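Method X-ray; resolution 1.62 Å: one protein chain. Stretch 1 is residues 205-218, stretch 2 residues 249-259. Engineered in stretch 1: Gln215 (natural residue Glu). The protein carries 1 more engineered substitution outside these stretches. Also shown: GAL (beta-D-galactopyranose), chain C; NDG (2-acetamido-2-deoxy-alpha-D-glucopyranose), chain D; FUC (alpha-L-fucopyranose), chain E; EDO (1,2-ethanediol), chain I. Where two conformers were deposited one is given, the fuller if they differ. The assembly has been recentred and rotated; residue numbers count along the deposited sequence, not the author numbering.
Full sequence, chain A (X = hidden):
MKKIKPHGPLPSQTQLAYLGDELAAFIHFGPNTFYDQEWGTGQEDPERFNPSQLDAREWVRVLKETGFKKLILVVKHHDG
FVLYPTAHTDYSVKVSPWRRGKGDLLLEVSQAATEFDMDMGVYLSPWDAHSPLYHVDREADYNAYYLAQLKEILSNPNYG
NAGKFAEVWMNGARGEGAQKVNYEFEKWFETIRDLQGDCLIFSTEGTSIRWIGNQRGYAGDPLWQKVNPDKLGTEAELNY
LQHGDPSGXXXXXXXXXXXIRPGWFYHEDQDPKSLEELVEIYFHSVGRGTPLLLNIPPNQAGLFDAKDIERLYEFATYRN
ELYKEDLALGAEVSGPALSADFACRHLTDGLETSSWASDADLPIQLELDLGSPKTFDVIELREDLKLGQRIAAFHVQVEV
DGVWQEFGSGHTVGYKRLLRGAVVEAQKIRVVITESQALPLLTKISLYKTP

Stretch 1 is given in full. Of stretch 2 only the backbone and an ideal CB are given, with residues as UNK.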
# COMPACT_ATOMS: atom_id res chain seq x y z
N GLU A 205 17.72 19.00 -1.83
CA GLU A 205 17.51 20.17 -0.98
C GLU A 205 16.06 20.64 -1.13
O GLU A 205 15.23 19.97 -1.75
CB GLU A 205 18.49 21.28 -1.39
CG GLU A 205 19.92 20.75 -1.58
CD GLU A 205 20.48 20.16 -0.28
OE1 GLU A 205 20.68 20.96 0.66
OE2 GLU A 205 20.70 18.91 -0.18
N GLY A 206 15.74 21.79 -0.52
CA GLY A 206 14.32 22.14 -0.47
C GLY A 206 13.81 22.85 -1.72
O GLY A 206 13.32 23.99 -1.64
N THR A 207 13.90 22.14 -2.86
CA THR A 207 13.46 22.66 -4.15
C THR A 207 12.01 22.24 -4.41
O THR A 207 11.34 21.67 -3.56
CB THR A 207 14.45 22.25 -5.24
OG1 THR A 207 14.61 20.82 -5.13
CG2 THR A 207 15.79 22.93 -5.08
N SER A 208 11.52 22.53 -5.63
CA SER A 208 10.11 22.33 -5.94
C SER A 208 9.77 20.86 -6.15
O SER A 208 8.58 20.50 -6.07
CB SER A 208 9.70 23.18 -7.12
OG SER A 208 10.70 23.10 -8.15
N ILE A 209 10.77 20.02 -6.47
CA ILE A 209 10.58 18.58 -6.63
C ILE A 209 11.52 17.83 -5.67
O ILE A 209 12.68 18.18 -5.58
CB ILE A 209 10.83 18.14 -8.09
CG1 ILE A 209 10.00 18.99 -9.07
CG2 ILE A 209 10.53 16.64 -8.24
CD1 ILE A 209 10.14 18.57 -10.52
N ARG A 210 11.00 16.79 -4.99
CA ARG A 210 11.83 15.90 -4.19
C ARG A 210 11.73 14.48 -4.77
O ARG A 210 10.82 14.16 -5.54
CB ARG A 210 11.34 15.86 -2.73
CG ARG A 210 9.99 15.16 -2.53
CD ARG A 210 9.67 15.12 -1.03
NE ARG A 210 8.46 14.32 -0.80
CZ ARG A 210 7.23 14.79 -0.93
NH1 ARG A 210 7.04 16.06 -1.29
NH2 ARG A 210 6.20 13.96 -0.72
N TRP A 211 12.67 13.63 -4.36
CA TRP A 211 12.56 12.23 -4.65
C TRP A 211 11.46 11.59 -3.80
O TRP A 211 11.31 11.99 -2.65
CB TRP A 211 13.93 11.61 -4.36
CG TRP A 211 13.98 10.19 -4.82
CD1 TRP A 211 13.40 9.64 -5.92
CD2 TRP A 211 14.66 9.13 -4.14
NE1 TRP A 211 13.67 8.30 -5.98
CE2 TRP A 211 14.44 7.96 -4.90
CE3 TRP A 211 15.43 9.07 -2.98
CZ2 TRP A 211 15.00 6.73 -4.54
CZ3 TRP A 211 15.99 7.85 -2.62
CH2 TRP A 211 15.75 6.70 -3.39
N ILE A 212 10.70 10.64 -4.37
CA ILE A 212 9.66 9.93 -3.61
C ILE A 212 10.27 8.91 -2.64
O ILE A 212 9.56 8.39 -1.77
CB ILE A 212 8.63 9.28 -4.54
CG1 ILE A 212 7.33 8.88 -3.81
CG2 ILE A 212 9.22 8.06 -5.25
CD1 ILE A 212 6.51 10.09 -3.32
N GLY A 213 11.57 8.60 -2.78
CA GLY A 213 12.28 7.75 -1.82
C GLY A 213 12.44 6.30 -2.28
O GLY A 213 13.01 5.47 -1.55
N ASN A 214 11.98 6.02 -3.51
CA ASN A 214 12.22 4.70 -4.09
C ASN A 214 12.26 4.85 -5.62
O ASN A 214 11.86 5.87 -6.14
CB ASN A 214 11.18 3.66 -3.67
CG ASN A 214 9.79 3.99 -4.18
OD1 ASN A 214 9.48 3.77 -5.35
ND2 ASN A 214 8.95 4.54 -3.31
N GLN A 215 12.68 3.78 -6.30
CA GLN A 215 12.70 3.78 -7.76
C GLN A 215 11.72 2.73 -8.29
O GLN A 215 11.94 2.16 -9.37
CB GLN A 215 14.13 3.59 -8.27
CG GLN A 215 15.08 4.67 -7.74
CD GLN A 215 16.51 4.51 -8.19
OE1 GLN A 215 16.93 3.44 -8.62
NE2 GLN A 215 17.26 5.61 -8.14
N ARG A 216 10.65 2.47 -7.51
CA ARG A 216 9.64 1.48 -7.84
C ARG A 216 8.38 2.11 -8.42
O ARG A 216 7.47 1.40 -8.85
CB ARG A 216 9.27 0.66 -6.60
CG ARG A 216 10.37 -0.31 -6.19
CD ARG A 216 10.16 -0.94 -4.83
NE ARG A 216 11.44 -0.70 -4.20
CZ ARG A 216 11.66 0.04 -3.12
NH1 ARG A 216 10.66 0.59 -2.45
NH2 ARG A 216 12.90 0.18 -2.69
N GLY A 217 8.33 3.44 -8.42
CA GLY A 217 7.14 4.15 -8.87
C GLY A 217 6.03 4.16 -7.81
O GLY A 217 4.84 4.24 -8.15
N TYR A 218 6.45 4.10 -6.53
CA TYR A 218 5.47 3.97 -5.46
C TYR A 218 5.44 5.21 -4.57
O TYR A 218 6.39 5.48 -3.83
CB TYR A 218 5.81 2.76 -4.59
CG TYR A 218 4.83 2.53 -3.46
CD1 TYR A 218 3.64 1.86 -3.68
CD2 TYR A 218 5.09 3.00 -2.17
CE1 TYR A 218 2.73 1.63 -2.66
CE2 TYR A 218 4.18 2.78 -1.13
CZ TYR A 218 3.00 2.11 -1.39
OH TYR A 218 2.06 1.86 -0.42
N UNK A 249 6.34 22.93 5.28
CA UNK A 249 6.42 24.38 5.16
C UNK A 249 6.50 24.85 3.70
O UNK A 249 6.27 26.04 3.45
CB UNK A 249 7.64 24.89 5.93
N UNK A 250 6.91 23.97 2.76
CA UNK A 250 6.97 24.29 1.34
C UNK A 250 6.17 23.24 0.58
O UNK A 250 6.10 22.09 1.00
CB UNK A 250 8.42 24.35 0.84
N UNK A 251 5.55 23.68 -0.53
CA UNK A 251 4.91 22.72 -1.44
C UNK A 251 6.01 21.99 -2.21
O UNK A 251 6.94 22.62 -2.73
CB UNK A 251 3.94 23.42 -2.40
N UNK A 252 5.89 20.65 -2.27
CA UNK A 252 6.97 19.83 -2.80
C UNK A 252 6.33 18.64 -3.51
O UNK A 252 5.56 17.93 -2.87
CB UNK A 252 7.93 19.38 -1.70
N UNK A 253 6.63 18.46 -4.81
CA UNK A 253 6.14 17.26 -5.51
C UNK A 253 7.11 16.09 -5.26
O UNK A 253 8.29 16.22 -5.61
CB UNK A 253 5.99 17.53 -7.01
N UNK A 254 6.58 14.97 -4.73
CA UNK A 254 7.39 13.74 -4.63
C UNK A 254 7.33 12.98 -5.96
O UNK A 254 6.44 12.15 -6.18
CB UNK A 254 6.90 12.85 -3.48
N UNK A 255 8.27 13.29 -6.84
CA UNK A 255 8.27 12.73 -8.20
C UNK A 255 8.59 11.24 -8.14
O UNK A 255 9.56 10.83 -7.51
CB UNK A 255 9.28 13.46 -9.09
N UNK A 256 7.79 10.41 -8.84
CA UNK A 256 7.98 8.95 -8.79
C UNK A 256 8.70 8.49 -10.05
O UNK A 256 8.05 8.28 -11.06
CB UNK A 256 6.64 8.22 -8.64
N UNK A 257 10.03 8.33 -9.95
CA UNK A 257 10.83 7.91 -11.09
C UNK A 257 11.02 6.40 -11.06
O UNK A 257 11.26 5.81 -10.02
CB UNK A 257 12.18 8.62 -11.10
N UNK A 258 10.99 5.79 -12.25
CA UNK A 258 11.13 4.34 -12.31
C UNK A 258 11.49 4.02 -13.74
O UNK A 258 11.00 4.68 -14.66
CB UNK A 258 9.86 3.61 -11.86
N UNK A 259 12.32 2.98 -13.90
CA UNK A 259 12.69 2.57 -15.25
C UNK A 259 11.69 1.55 -15.78
O UNK A 259 11.14 0.75 -15.02
CB UNK A 259 14.11 1.99 -15.27
C1 GAL C . 19.02 7.98 -5.46
C2 GAL C . 19.56 9.20 -4.70
C3 GAL C . 18.51 10.33 -4.64
C4 GAL C . 17.83 10.56 -5.99
C5 GAL C . 17.33 9.20 -6.50
C6 GAL C . 16.61 9.27 -7.83
O2 GAL C . 19.88 8.81 -3.35
O3 GAL C . 19.12 11.55 -4.13
O4 GAL C . 18.75 11.13 -6.96
O5 GAL C . 18.50 8.37 -6.73
O6 GAL C . 15.99 7.99 -8.10
C1 NDG D . 21.41 3.32 -6.23
C2 NDG D . 20.80 3.94 -7.50
C3 NDG D . 20.68 5.46 -7.34
C4 NDG D . 19.90 5.83 -6.04
C5 NDG D . 20.49 5.03 -4.85
C6 NDG D . 19.41 5.12 -3.75
C7 NDG D . 21.25 2.65 -9.56
C8 NDG D . 22.24 2.28 -10.63
O5 NDG D . 20.52 3.62 -5.12
O3 NDG D . 19.99 5.96 -8.51
O4 NDG D . 20.20 7.20 -5.78
O6 NDG D . 19.94 4.60 -2.55
O7 NDG D . 20.16 2.12 -9.48
N2 NDG D . 21.64 3.57 -8.65
O1 NDG D . 22.67 3.88 -5.96
C1 FUC E . 20.44 7.15 -9.10
C2 FUC E . 21.56 7.03 -10.11
C3 FUC E . 21.08 6.11 -11.23
C4 FUC E . 19.89 6.75 -11.96
C5 FUC E . 18.78 7.02 -10.91
C6 FUC E . 17.63 7.82 -11.49
O2 FUC E . 22.69 6.45 -9.44
O3 FUC E . 22.16 5.88 -12.14
O4 FUC E . 20.35 7.97 -12.61
O5 FUC E . 19.29 7.75 -9.73
C1 EDO I . 3.69 -1.41 -7.71
O1 EDO I . 2.64 -1.19 -6.79
C2 EDO I . 4.71 -0.33 -7.61
O2 EDO I . 4.16 0.94 -7.30

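Position 249 lies beyond the reach of stretch 1, so nothing there restricts the choice; it is Thr249. At position 250 the CA-to-CB bond points toward stretch 1, yet no atom of it lies within 5.5 Å of the ideal CB. A long aliphatic chain could cross that gap. The residue is Ile250, whose CD1 comes 3.5 Å from Gly206 O, against a glycine that has no side chain. Position 251 points sideways with nothing nearby, leaving many residues possible; Phe251 barely touches stretch 1.

At position 252 the CB points sideways but sits 3.5 Å from Arg210 NH1, a charged donor, so a short side chain carrying an acceptor would suit, serine or threonine among others. Ser252 accepts a hydrogen bond from Arg210 NH1 at OG (3.0 Å), while its backbone O takes a second, weak one from the same NH1 (2.9 Å). A water links Ser252 OG (2.6 Å) to Thr207 O (2.8 Å).

From here the strands pair in parallel. Position 253 is held by its backbone, N to Ser208 O (3.1 Å) and O from Arg210 N (2.8 Å). A beta-branched aliphatic residue fits both strand and neighbour; Ile253 is found, its side chain on the same sheet face as that of Ile209.

Position 254 shares the other face with Arg210, and there is no room: an ideal CB would lie 2.8 Å from Ile212 CD1, a clash, and 3.1 Å from Arg210 NH2. Glycine is the natural answer, and with Gly254 the guanidinium lies with one face over the Gly254 backbone N.

At position 255, N donates to Arg210 O (3.0 Å), and the CB is 3.5 Å from Ile209 CG2. A chain with a methylene there would pack well, whatever its tip. Glu255 does so through CB, its carboxylate oxygens being bonded elsewhere in the structure.

Position 256 has its CB 4.1 Å from Gly217 CA and 4.3 Å from Ile212 CG2, so a small apolar group suffices: Ala256.

Position 257 points sideways, but Trp211 NE1 and the amide of engineered Gln215 lie beside GAL O6, which a polar chain could meet. Acidic or amide residues are plausible. Asp257 accepts a weak hydrogen bond at OD1 from Trp211 NE1 (3.0 Å), and OD2 receives GAL O6 (2.6 Å).

Position 258 points toward stretch 1, its CB 3.6 Å from Gln215 O and 3.8 Å from Gly217 N; a compact apolar residue is favoured. Val258 brings CG2 to 3.3 Å from Gln215 O. Position 259 is Ser259.

Stretch 2, residues 249-259: TIFSIGEADVS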
# COMPACT_ATOMS: atom_id res chain seq x y z
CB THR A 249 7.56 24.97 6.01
OG1 THR A 249 8.75 24.27 5.64
CG2 THR A 249 7.30 24.76 7.48
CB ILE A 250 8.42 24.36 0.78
CG1 ILE A 250 9.07 22.97 0.82
CG2 ILE A 250 9.24 25.38 1.58
CD1 ILE A 250 10.39 22.83 -0.01
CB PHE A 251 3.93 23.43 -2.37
CG PHE A 251 2.97 22.47 -3.06
CD1 PHE A 251 3.40 21.68 -4.13
CD2 PHE A 251 1.69 22.28 -2.58
CE1 PHE A 251 2.54 20.77 -4.74
CE2 PHE A 251 0.83 21.37 -3.20
CZ PHE A 251 1.24 20.62 -4.28
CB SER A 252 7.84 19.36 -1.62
OG SER A 252 8.77 18.35 -2.07
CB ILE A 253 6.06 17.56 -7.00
CG1 ILE A 253 5.01 18.64 -7.28
CG2 ILE A 253 5.80 16.29 -7.82
CD1 ILE A 253 5.04 19.14 -8.71
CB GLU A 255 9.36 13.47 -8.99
CG GLU A 255 9.33 13.19 -10.47
CD GLU A 255 10.42 14.01 -11.15
OE1 GLU A 255 11.59 13.71 -10.88
OE2 GLU A 255 10.09 14.91 -11.95
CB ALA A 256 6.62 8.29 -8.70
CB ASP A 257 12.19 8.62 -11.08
CG ASP A 257 13.06 8.35 -9.85
OD1 ASP A 257 12.50 8.32 -8.70
OD2 ASP A 257 14.27 8.18 -10.01
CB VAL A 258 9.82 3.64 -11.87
CG1 VAL A 258 8.60 4.14 -12.65
CG2 VAL A 258 9.93 2.12 -11.99
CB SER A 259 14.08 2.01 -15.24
OG SER A 259 14.50 1.70 -16.59
O HOH W 1 11.12 19.50 -1.86
O HOH W 2 9.62 5.87 -7.82
O HOH W 3 13.40 1.55 -11.67
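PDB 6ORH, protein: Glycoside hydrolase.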